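Local coordinates for polysaccharide deacetylase (Ammonifex degensii, PDB 4WCJ), which is a zinc-containing carbohydrate esterase of family 4 that probably removes N-acetyl groups from poly-beta-1,6-N-acetyl-D-glucosamine, at residues E77-L82 / F224-T229; P171-P176 / R180-D185; E57-L62 / K113-P118. All coordinates share one frame; numbering follows the deposited sequence.

Contact 1: E77-L82 / F224-T229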
loop_
_atom_site.group_PDB
_atom_site.type_symbol
_atom_site.label_atom_id
_atom_site.label_comp_id
_atom_site.label_asym_id
_atom_site.label_seq_id
_atom_site.Cartn_x
_atom_site.Cartn_y
_atom_site.Cartn_z
ATOM N N GLU A 77 -12.624 -5.320 -2.893
ATOM C CA GLU A 77 -13.390 -5.794 -1.741
ATOM C C GLU A 77 -13.204 -4.850 -0.562
ATOM O O GLU A 77 -14.161 -4.529 0.146
ATOM C CB GLU A 77 -12.972 -7.220 -1.354
ATOM C CG GLU A 77 -13.641 -8.303 -2.195
ATOM C CD GLU A 77 -13.115 -9.704 -1.919
ATOM O OE1 GLU A 77 -11.980 -9.848 -1.432
ATOM O OE2 GLU A 77 -13.846 -10.678 -2.205
ATOM N N ALA A 78 -11.968 -4.395 -0.380
ATOM C CA ALA A 78 -11.646 -3.488 0.717
ATOM C C ALA A 78 -12.406 -2.179 0.576
ATOM O O ALA A 78 -12.924 -1.643 1.563
ATOM C CB ALA A 78 -10.144 -3.226 0.772
ATOM N N GLU A 79 -12.466 -1.667 -0.649
ATOM C CA GLU A 79 -13.147 -0.408 -0.917
ATOM C C GLU A 79 -14.638 -0.545 -0.675
ATOM O O GLU A 79 -15.256 0.321 -0.065
ATOM C CB GLU A 79 -12.917 0.067 -2.353
ATOM C CG GLU A 79 -13.475 1.473 -2.605
ATOM C CD GLU A 79 -13.548 1.816 -4.078
ATOM O OE1 GLU A 79 -14.449 2.596 -4.462
ATOM O OE2 GLU A 79 -12.702 1.312 -4.847
ATOM N N ASP A 80 -15.216 -1.632 -1.168
ATOM C CA ASP A 80 -16.636 -1.849 -0.968
ATOM C C ASP A 80 -16.941 -2.134 0.506
ATOM O O ASP A 80 -18.006 -1.772 1.002
ATOM C CB ASP A 80 -17.133 -2.985 -1.862
ATOM C CG ASP A 80 -17.075 -2.629 -3.330
ATOM O OD1 ASP A 80 -17.094 -1.423 -3.649
ATOM O OD2 ASP A 80 -17.000 -3.551 -4.164
ATOM N N TYR A 81 -16.000 -2.762 1.207
ATOM C CA TYR A 81 -16.183 -3.047 2.625
ATOM C C TYR A 81 -16.170 -1.769 3.447
ATOM O O TYR A 81 -17.098 -1.500 4.204
ATOM C CB TYR A 81 -15.100 -3.999 3.134
ATOM C CG TYR A 81 -15.148 -4.252 4.627
ATOM C CD1 TYR A 81 -16.148 -5.028 5.187
ATOM C CD2 TYR A 81 -14.182 -3.720 5.473
ATOM C CE1 TYR A 81 -16.192 -5.268 6.550
ATOM C CE2 TYR A 81 -14.219 -3.955 6.843
ATOM C CZ TYR A 81 -15.226 -4.728 7.373
ATOM O OH TYR A 81 -15.275 -4.976 8.719
ATOM N N LEU A 82 -15.113 -0.980 3.276
ATOM C CA LEU A 82 -14.939 0.258 4.033
ATOM C C LEU A 82 -15.999 1.292 3.688
ATOM O O LEU A 82 -16.347 2.139 4.511
ATOM C CB LEU A 82 -13.550 0.831 3.787
ATOM C CG LEU A 82 -12.439 0.017 4.446
ATOM C CD1 LEU A 82 -11.103 0.719 4.295
ATOM C CD2 LEU A 82 -12.751 -0.211 5.917
ATOM N N PHE A 224 -9.688 9.911 -6.411
ATOM C CA PHE A 224 -9.285 8.767 -5.600
ATOM C C PHE A 224 -10.410 8.311 -4.670
ATOM O O PHE A 224 -11.126 9.129 -4.073
ATOM C CB PHE A 224 -8.006 9.096 -4.820
ATOM C CG PHE A 224 -6.791 9.135 -5.691
ATOM C CD1 PHE A 224 -6.109 7.964 -5.995
ATOM C CD2 PHE A 224 -6.363 10.326 -6.261
ATOM C CE1 PHE A 224 -5.005 7.979 -6.827
ATOM C CE2 PHE A 224 -5.248 10.351 -7.084
ATOM C CZ PHE A 224 -4.573 9.171 -7.371
ATOM N N SER A 225 -10.577 6.992 -4.580
ATOM C CA SER A 225 -11.623 6.380 -3.768
ATOM C C SER A 225 -11.133 5.996 -2.375
ATOM O O SER A 225 -11.922 5.913 -1.433
ATOM C CB SER A 225 -12.170 5.144 -4.476
ATOM O OG SER A 225 -12.629 5.477 -5.773
ATOM N N LEU A 226 -9.835 5.731 -2.259
ATOM C CA LEU A 226 -9.221 5.408 -0.977
ATOM C C LEU A 226 -7.862 6.058 -0.852
ATOM O O LEU A 226 -7.074 6.076 -1.804
ATOM C CB LEU A 226 -9.075 3.901 -0.784
ATOM C CG LEU A 226 -10.350 3.070 -0.664
ATOM C CD1 LEU A 226 -9.993 1.590 -0.666
ATOM C CD2 LEU A 226 -11.167 3.437 0.581
ATOM N N VAL A 227 -7.603 6.567 0.344
ATOM C CA VAL A 227 -6.354 7.224 0.692
ATOM C C VAL A 227 -5.767 6.481 1.887
ATOM O O VAL A 227 -6.403 6.382 2.936
ATOM C CB VAL A 227 -6.579 8.707 1.021
ATOM C CG1 VAL A 227 -5.269 9.373 1.419
ATOM C CG2 VAL A 227 -7.233 9.422 -0.172
ATOM N N PHE A 228 -4.573 5.925 1.713
ATOM C CA PHE A 228 -3.980 5.055 2.728
ATOM C C PHE A 228 -2.900 5.743 3.548
ATOM O O PHE A 228 -2.020 6.406 2.997
ATOM C CB PHE A 228 -3.372 3.817 2.082
ATOM C CG PHE A 228 -4.380 2.888 1.475
ATOM C CD1 PHE A 228 -5.001 3.200 0.273
ATOM C CD2 PHE A 228 -4.686 1.689 2.092
ATOM C CE1 PHE A 228 -5.919 2.336 -0.298
ATOM C CE2 PHE A 228 -5.600 0.816 1.526
ATOM C CZ PHE A 228 -6.217 1.143 0.328
ATOM N N THR A 229 -2.977 5.551 4.860
ATOM C CA THR A 229 -2.044 6.139 5.813
ATOM C C THR A 229 -1.279 5.045 6.546
ATOM O O THR A 229 -1.489 3.868 6.285
ATOM C CB THR A 229 -2.787 7.008 6.840
ATOM O OG1 THR A 229 -3.502 6.173 7.764
ATOM C CG2 THR A 229 -3.786 7.937 6.159
#

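Contact 2: P171-P176 / R180-D185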
loop_
_atom_site.group_PDB
_atom_site.type_symbol
_atom_site.label_atom_id
_atom_site.label_comp_id
_atom_site.label_asym_id
_atom_site.label_seq_id
_atom_site.Cartn_x
_atom_site.Cartn_y
_atom_site.Cartn_z
ATOM N N PRO A 171 7.519 15.794 5.006
ATOM C CA PRO A 171 7.736 15.522 3.579
ATOM C C PRO A 171 7.685 16.787 2.731
ATOM O O PRO A 171 6.970 17.729 3.081
ATOM C CB PRO A 171 6.574 14.593 3.214
ATOM C CG PRO A 171 6.085 14.045 4.496
ATOM C CD PRO A 171 6.320 15.106 5.516
ATOM N N VAL A 172 8.425 16.796 1.626
ATOM C CA VAL A 172 8.453 17.945 0.725
ATOM C C VAL A 172 7.063 18.379 0.247
ATOM O O VAL A 172 6.821 19.571 0.026
ATOM C CB VAL A 172 9.328 17.652 -0.509
ATOM C CG1 VAL A 172 10.792 17.516 -0.104
ATOM C CG2 VAL A 172 8.838 16.388 -1.229
ATOM N N PHE A 173 6.144 17.430 0.091
ATOM C CA PHE A 173 4.835 17.781 -0.448
ATOM C C PHE A 173 3.903 18.379 0.607
ATOM O O PHE A 173 2.775 18.776 0.289
ATOM C CB PHE A 173 4.172 16.569 -1.123
ATOM C CG PHE A 173 3.943 15.394 -0.213
ATOM C CD1 PHE A 173 2.777 15.290 0.529
ATOM C CD2 PHE A 173 4.871 14.370 -0.137
ATOM C CE1 PHE A 173 2.554 14.201 1.355
ATOM C CE2 PHE A 173 4.647 13.268 0.682
ATOM C CZ PHE A 173 3.485 13.195 1.434
ATOM N N LEU A 174 4.368 18.463 1.850
ATOM C CA LEU A 174 3.590 19.109 2.908
ATOM C C LEU A 174 4.203 20.437 3.339
ATOM O O LEU A 174 3.707 21.086 4.260
ATOM C CB LEU A 174 3.450 18.186 4.121
ATOM C CG LEU A 174 2.729 16.857 3.889
ATOM C CD1 LEU A 174 2.620 16.063 5.181
ATOM C CD2 LEU A 174 1.342 17.070 3.271
ATOM N N LEU A 175 5.288 20.828 2.677
ATOM C CA LEU A 175 5.910 22.130 2.898
ATOM C C LEU A 175 4.951 23.241 2.474
ATOM O O LEU A 175 4.097 23.028 1.611
ATOM C CB LEU A 175 7.230 22.236 2.127
ATOM C CG LEU A 175 8.359 21.333 2.623
ATOM C CD1 LEU A 175 9.627 21.557 1.815
ATOM C CD2 LEU A 175 8.608 21.579 4.101
ATOM N N PRO A 176 5.080 24.429 3.081
ATOM C CA PRO A 176 4.181 25.534 2.734
ATOM C C PRO A 176 4.255 25.918 1.258
ATOM O O PRO A 176 5.337 25.895 0.669
ATOM C CB PRO A 176 4.682 26.689 3.613
ATOM C CG PRO A 176 5.445 26.036 4.723
ATOM C CD PRO A 176 6.052 24.805 4.124
ATOM N N ARG A 180 0.086 23.253 -4.934
ATOM C CA ARG A 180 0.068 23.226 -6.393
ATOM C C ARG A 180 0.954 22.100 -6.922
ATOM O O ARG A 180 0.525 21.301 -7.760
ATOM C CB ARG A 180 0.526 24.574 -6.950
ATOM C CG ARG A 180 0.700 24.635 -8.462
ATOM C CD ARG A 180 1.175 26.027 -8.859
ATOM N NE ARG A 180 1.509 26.146 -10.277
ATOM C CZ ARG A 180 1.903 27.279 -10.851
ATOM N NH1 ARG A 180 2.190 27.308 -12.146
ATOM N NH2 ARG A 180 2.008 28.389 -10.128
ATOM N N LEU A 181 2.185 22.044 -6.419
ATOM C CA LEU A 181 3.143 21.012 -6.803
ATOM C C LEU A 181 2.586 19.622 -6.535
ATOM O O LEU A 181 2.795 18.694 -7.325
ATOM C CB LEU A 181 4.468 21.207 -6.056
ATOM C CG LEU A 181 5.491 20.066 -6.146
ATOM C CD1 LEU A 181 5.986 19.880 -7.577
ATOM C CD2 LEU A 181 6.664 20.271 -5.186
ATOM N N PHE A 182 1.874 19.475 -5.421
ATOM C CA PHE A 182 1.306 18.175 -5.075
ATOM C C PHE A 182 0.200 17.780 -6.042
ATOM O O PHE A 182 0.065 16.609 -6.410
ATOM C CB PHE A 182 0.758 18.173 -3.649
ATOM C CG PHE A 182 0.135 16.866 -3.252
ATOM C CD1 PHE A 182 0.935 15.790 -2.889
ATOM C CD2 PHE A 182 -1.241 16.703 -3.255
ATOM C CE1 PHE A 182 0.373 14.579 -2.531
ATOM C CE2 PHE A 182 -1.810 15.504 -2.896
ATOM C CZ PHE A 182 -1.000 14.429 -2.538
ATOM N N ALA A 183 -0.596 18.766 -6.441
ATOM C CA ALA A 183 -1.693 18.522 -7.364
ATOM C C ALA A 183 -1.151 18.105 -8.727
ATOM O O ALA A 183 -1.670 17.175 -9.346
ATOM C CB ALA A 183 -2.570 19.751 -7.488
ATOM N N GLU A 184 -0.106 18.792 -9.183
ATOM C CA GLU A 184 0.454 18.542 -10.507
ATOM C C GLU A 184 1.129 17.175 -10.553
ATOM O O GLU A 184 0.984 16.428 -11.525
ATOM C CB GLU A 184 1.438 19.650 -10.890
ATOM C CG GLU A 184 0.742 20.887 -11.458
ATOM C CD GLU A 184 1.519 22.174 -11.234
ATOM O OE1 GLU A 184 2.521 22.154 -10.481
ATOM O OE2 GLU A 184 1.115 23.210 -11.813
ATOM N N ASP A 185 1.851 16.855 -9.487
ATOM C CA ASP A 185 2.525 15.564 -9.371
ATOM C C ASP A 185 1.524 14.417 -9.362
ATOM O O ASP A 185 1.727 13.393 -10.015
ATOM C CB ASP A 185 3.369 15.538 -8.099
ATOM C CG ASP A 185 4.097 14.229 -7.904
ATOM O OD1 ASP A 185 3.507 13.316 -7.292
ATOM O OD2 ASP A 185 5.261 14.127 -8.345
#

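Contact 3: E57-L62 / K113-P118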
loop_
_atom_site.group_PDB
_atom_site.type_symbol
_atom_site.label_atom_id
_atom_site.label_comp_id
_atom_site.label_asym_id
_atom_site.label_seq_id
_atom_site.Cartn_x
_atom_site.Cartn_y
_atom_site.Cartn_z
ATOM N N GLU A 57 10.205 -15.467 6.100
ATOM C CA GLU A 57 9.373 -14.837 7.127
ATOM C C GLU A 57 8.065 -14.305 6.547
ATOM O O GLU A 57 7.007 -14.435 7.158
ATOM C CB GLU A 57 10.134 -13.697 7.817
ATOM C CG GLU A 57 11.196 -14.145 8.814
ATOM C CD GLU A 57 12.181 -13.029 9.156
ATOM O OE1 GLU A 57 12.279 -12.054 8.374
ATOM O OE2 GLU A 57 12.855 -13.122 10.207
ATOM N N PHE A 58 8.152 -13.685 5.376
ATOM C CA PHE A 58 6.980 -13.171 4.674
ATOM C C PHE A 58 5.967 -14.287 4.418
ATOM O O PHE A 58 4.790 -14.149 4.755
ATOM C CB PHE A 58 7.407 -12.507 3.359
ATOM C CG PHE A 58 6.267 -11.978 2.528
ATOM C CD1 PHE A 58 5.421 -10.998 3.020
ATOM C CD2 PHE A 58 6.072 -12.431 1.231
ATOM C CE1 PHE A 58 4.386 -10.499 2.242
ATOM C CE2 PHE A 58 5.039 -11.941 0.450
ATOM C CZ PHE A 58 4.195 -10.974 0.955
ATOM N N ALA A 59 6.432 -15.396 3.848
ATOM C CA ALA A 59 5.558 -16.532 3.558
ATOM C C ALA A 59 4.973 -17.134 4.835
ATOM O O ALA A 59 3.807 -17.530 4.865
ATOM C CB ALA A 59 6.309 -17.596 2.766
ATOM N N GLN A 60 5.782 -17.194 5.889
ATOM C CA GLN A 60 5.310 -17.700 7.174
ATOM C C GLN A 60 4.226 -16.800 7.767
ATOM O O GLN A 60 3.260 -17.292 8.349
ATOM C CB GLN A 60 6.477 -17.857 8.149
ATOM C CG GLN A 60 7.359 -19.062 7.848
ATOM C CD GLN A 60 8.485 -19.240 8.848
ATOM O OE1 GLN A 60 8.583 -18.503 9.825
ATOM N NE2 GLN A 60 9.342 -20.224 8.603
ATOM N N GLN A 61 4.380 -15.485 7.610
ATOM C CA GLN A 61 3.363 -14.540 8.069
ATOM C C GLN A 61 2.034 -14.729 7.354
ATOM O O GLN A 61 0.974 -14.754 7.981
ATOM C CB GLN A 61 3.842 -13.100 7.885
ATOM C CG GLN A 61 4.877 -12.674 8.905
ATOM C CD GLN A 61 5.191 -11.198 8.826
ATOM O OE1 GLN A 61 4.712 -10.494 7.933
ATOM N NE2 GLN A 61 6.005 -10.715 9.761
ATOM N N LEU A 62 2.095 -14.855 6.035
ATOM C CA LEU A 62 0.898 -15.081 5.243
ATOM C C LEU A 62 0.267 -16.408 5.632
ATOM O O LEU A 62 -0.941 -16.491 5.843
ATOM C CB LEU A 62 1.223 -15.063 3.750
ATOM C CG LEU A 62 1.859 -13.769 3.248
ATOM C CD1 LEU A 62 2.095 -13.845 1.739
ATOM C CD2 LEU A 62 0.990 -12.576 3.601
ATOM N N LYS A 113 1.558 -15.377 -5.355
ATOM C CA LYS A 113 0.920 -16.072 -6.469
ATOM C C LYS A 113 0.622 -17.516 -6.089
ATOM O O LYS A 113 -0.461 -18.032 -6.368
ATOM C CB LYS A 113 1.806 -16.004 -7.714
ATOM C CG LYS A 113 1.173 -16.601 -8.966
ATOM C CD LYS A 113 1.900 -16.147 -10.225
ATOM C CE LYS A 113 3.308 -16.722 -10.308
ATOM N NZ LYS A 113 4.005 -16.313 -11.564
ATOM N N LYS A 114 1.581 -18.160 -5.432
ATOM C CA LYS A 114 1.448 -19.566 -5.051
ATOM C C LYS A 114 0.360 -19.745 -3.993
ATOM O O LYS A 114 -0.112 -20.854 -3.760
ATOM C CB LYS A 114 2.791 -20.106 -4.550
ATOM C CG LYS A 114 2.896 -21.624 -4.500
ATOM C CD LYS A 114 4.337 -22.107 -4.304
ATOM C CE LYS A 114 4.894 -21.751 -2.927
ATOM N NZ LYS A 114 5.406 -20.340 -2.825
ATOM N N ARG A 115 -0.031 -18.639 -3.359
ATOM C CA ARG A 115 -1.108 -18.639 -2.371
ATOM C C ARG A 115 -2.366 -17.931 -2.869
ATOM O O ARG A 115 -3.370 -17.883 -2.160
ATOM C CB ARG A 115 -0.629 -17.981 -1.073
ATOM C CG ARG A 115 0.364 -18.828 -0.315
ATOM C CD ARG A 115 1.229 -18.011 0.621
ATOM N NE ARG A 115 2.193 -18.866 1.306
ATOM C CZ ARG A 115 3.308 -19.326 0.750
ATOM N NH1 ARG A 115 4.119 -20.108 1.449
ATOM N NH2 ARG A 115 3.609 -19.016 -0.509
ATOM N N LYS A 116 -2.309 -17.392 -4.088
ATOM C CA LYS A 116 -3.438 -16.668 -4.686
ATOM C C LYS A 116 -3.905 -15.492 -3.827
ATOM O O LYS A 116 -5.099 -15.198 -3.759
ATOM C CB LYS A 116 -4.623 -17.607 -4.943
ATOM C CG LYS A 116 -4.425 -18.599 -6.069
ATOM C CD LYS A 116 -5.689 -19.417 -6.262
ATOM C CE LYS A 116 -5.419 -20.699 -7.023
ATOM N NZ LYS A 116 -6.591 -21.614 -6.973
ATOM N N ILE A 117 -2.952 -14.832 -3.176
ATOM C CA ILE A 117 -3.249 -13.685 -2.326
ATOM C C ILE A 117 -3.124 -12.376 -3.103
ATOM O O ILE A 117 -2.050 -12.034 -3.615
ATOM C CB ILE A 117 -2.322 -13.654 -1.091
ATOM C CG1 ILE A 117 -2.637 -14.836 -0.172
ATOM C CG2 ILE A 117 -2.472 -12.337 -0.335
ATOM C CD1 ILE A 117 -1.609 -15.066 0.910
ATOM N N PRO A 118 -4.227 -11.628 -3.182
ATOM C CA PRO A 118 -4.220 -10.317 -3.833
ATOM C C PRO A 118 -3.355 -9.326 -3.060
ATOM O O PRO A 118 -3.090 -9.536 -1.876
ATOM C CB PRO A 118 -5.690 -9.883 -3.792
ATOM C CG PRO A 118 -6.453 -11.030 -3.180
ATOM C CD PRO A 118 -5.475 -11.872 -2.447
#

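Contact 1: E77-L82 / F224-T229
The carboxylate of Glu79 lies with one face against Ser225, whose CB sits above that face, 3.6 Å from Glu79 CD and 3.4 Å from Glu79 OE1. Ser225 OG, on the same side, stays 3.7 Å from Glu79 OE1, and the meeting is one of van der Waals contact. The two oxygens find their polar partners beyond the strand segment: OE1 forms a salt bridge with NH1 of Arg202, and OE2 is hydrogen-bonded to the hydroxyl of Tyr203. Glu79 reaches them because CG stands anti to the backbone N (chi1 -173°) and the chain runs on extended. Its aliphatic stem does separate work. Leu226 points toward the helix and puts CD1 3.7 Å from Glu79 CB, while Leu226 CG lies 4.0 Å from Glu79 CG, so that the two side chains cross obliquely. With an alanine in place of Glu79, Arg202 is likely to lose its counter-charge and Tyr203 its acceptor, and one side of Leu226 would probably be bared. Around this pair, Ala78 and Leu82 rest on Leu37 of strand 36-42, and Leu226 packs on Tyr203 and Val243 of the parallel strands flanking its own. Helix 75-82 is thus laid against the N-terminal ends of the barrel strands, remote from the zinc site at their C-terminal ends.

Contact 2: P171-P176 / R180-D185
Phe173 and Phe182 meet where a short 3-10 turn, following strand 170-171, faces the first turns of helix 179-197 on the zinc side of this beta/alpha barrel. The turn is marked by the bond from Leu174 N to Pro171 O (3.0 Å), and the side chain of Phe173, within it, lies about 7 Å from that of the zinc ligand His162 and about 9 Å from the metal itself. One flank of the Phe182 ring, CD1 and CE1, meets the base and near ring atoms of Phe173. Phe182 CD1 comes 3.8 Å from Phe173 CB and 3.9 Å from Phe173 CD1, and one atom further out Phe182 CE1 is 4.0 Å from Phe173 CD1. The two residues lie side by side and point the same way, with ring centres 5.6 Å apart and planes inclined at 32°. Phe173 achieves this by holding CG between its backbone N and carbonyl carbon (chi1 60°), a rotation that lays the ring beside its neighbour. On the helix, Phe182 also packs on Thr215 and Ile218 of helix 213-221. One turn further along, Asp185 accepts bonds from the backbone N atoms of Tyr159 and Asp160, in the loop between the zinc ligands His157 and His162. The outer side of the helix carries a charged pair, with Glu184 OE2 at the edge of the Arg180 guanidinium, though its hydrogen bond is weak. Across the two segments the chemistry is wholly apolar, so shape and buried hydrocarbon, not directional bonds, govern the meeting, while the three-residue chain link also keeps turn and helix close.

Contact 3: E57-L62 / K113-P118
Ala59 and Leu62 of helix 55-67 meet Arg115 and Ile117 in a mixed contact, part methyl group over a guanidinium face and part plain apolar packing, at the C-terminal end of helix 102-114 and the loop that follows. Arg115 stretches toward the first helix, and Ala59 CB settles over one face of its guanidinium, 3.6 Å from Arg115 NH1. The polar rim of that group is engaged by other residues: NE forms a salt bridge with Asp63, one turn beyond Ala59, and NH2 bonds the carbonyl of Val111. These partners probably fix the rotation of the flat group and hold it against the methyl. Two residues on, Ile117 CD1 touches both Leu62 CD1 and Leu62 CB, each at 4.0 Å. Leu62 CD1 also lies 3.6 Å above the ring plane of Phe58, near the rim of that ring. The chain can present Arg115 and Ile117 to the same helix because a Schellman motif at Lys116, with positive phi (57°), turns it between them. Phe72 of strand 71-72 packs on Leu62 and Ile117 together, Val111 of helix 102-114 touches Ala59 and Leu62, and the chain then proceeds into strand 119-123 of the parallel sheet.

Overall arrangement
From the N terminus, helix 55-67 supplies the opening half of contact 3, which closes 51 residues later at 113-118. Before that loop is shut, helix 75-82 opens contact 1, so the two cross along the chain, their centres 22 Å apart. Contact 1 closes only at strand 226-229, and contact 2, a short local closure between 171-176 and 180-185, is nested inside its long loop. Contacts 3 and 2 follow in series and lie on opposite sides of the chain's centre. Contact 3 joins two early helices, contact 1 ties an early helix to a late barrel strand, and contact 2 joins the 3-10 turn after strand 170-171 to the start of helix 179-197, on the metal side.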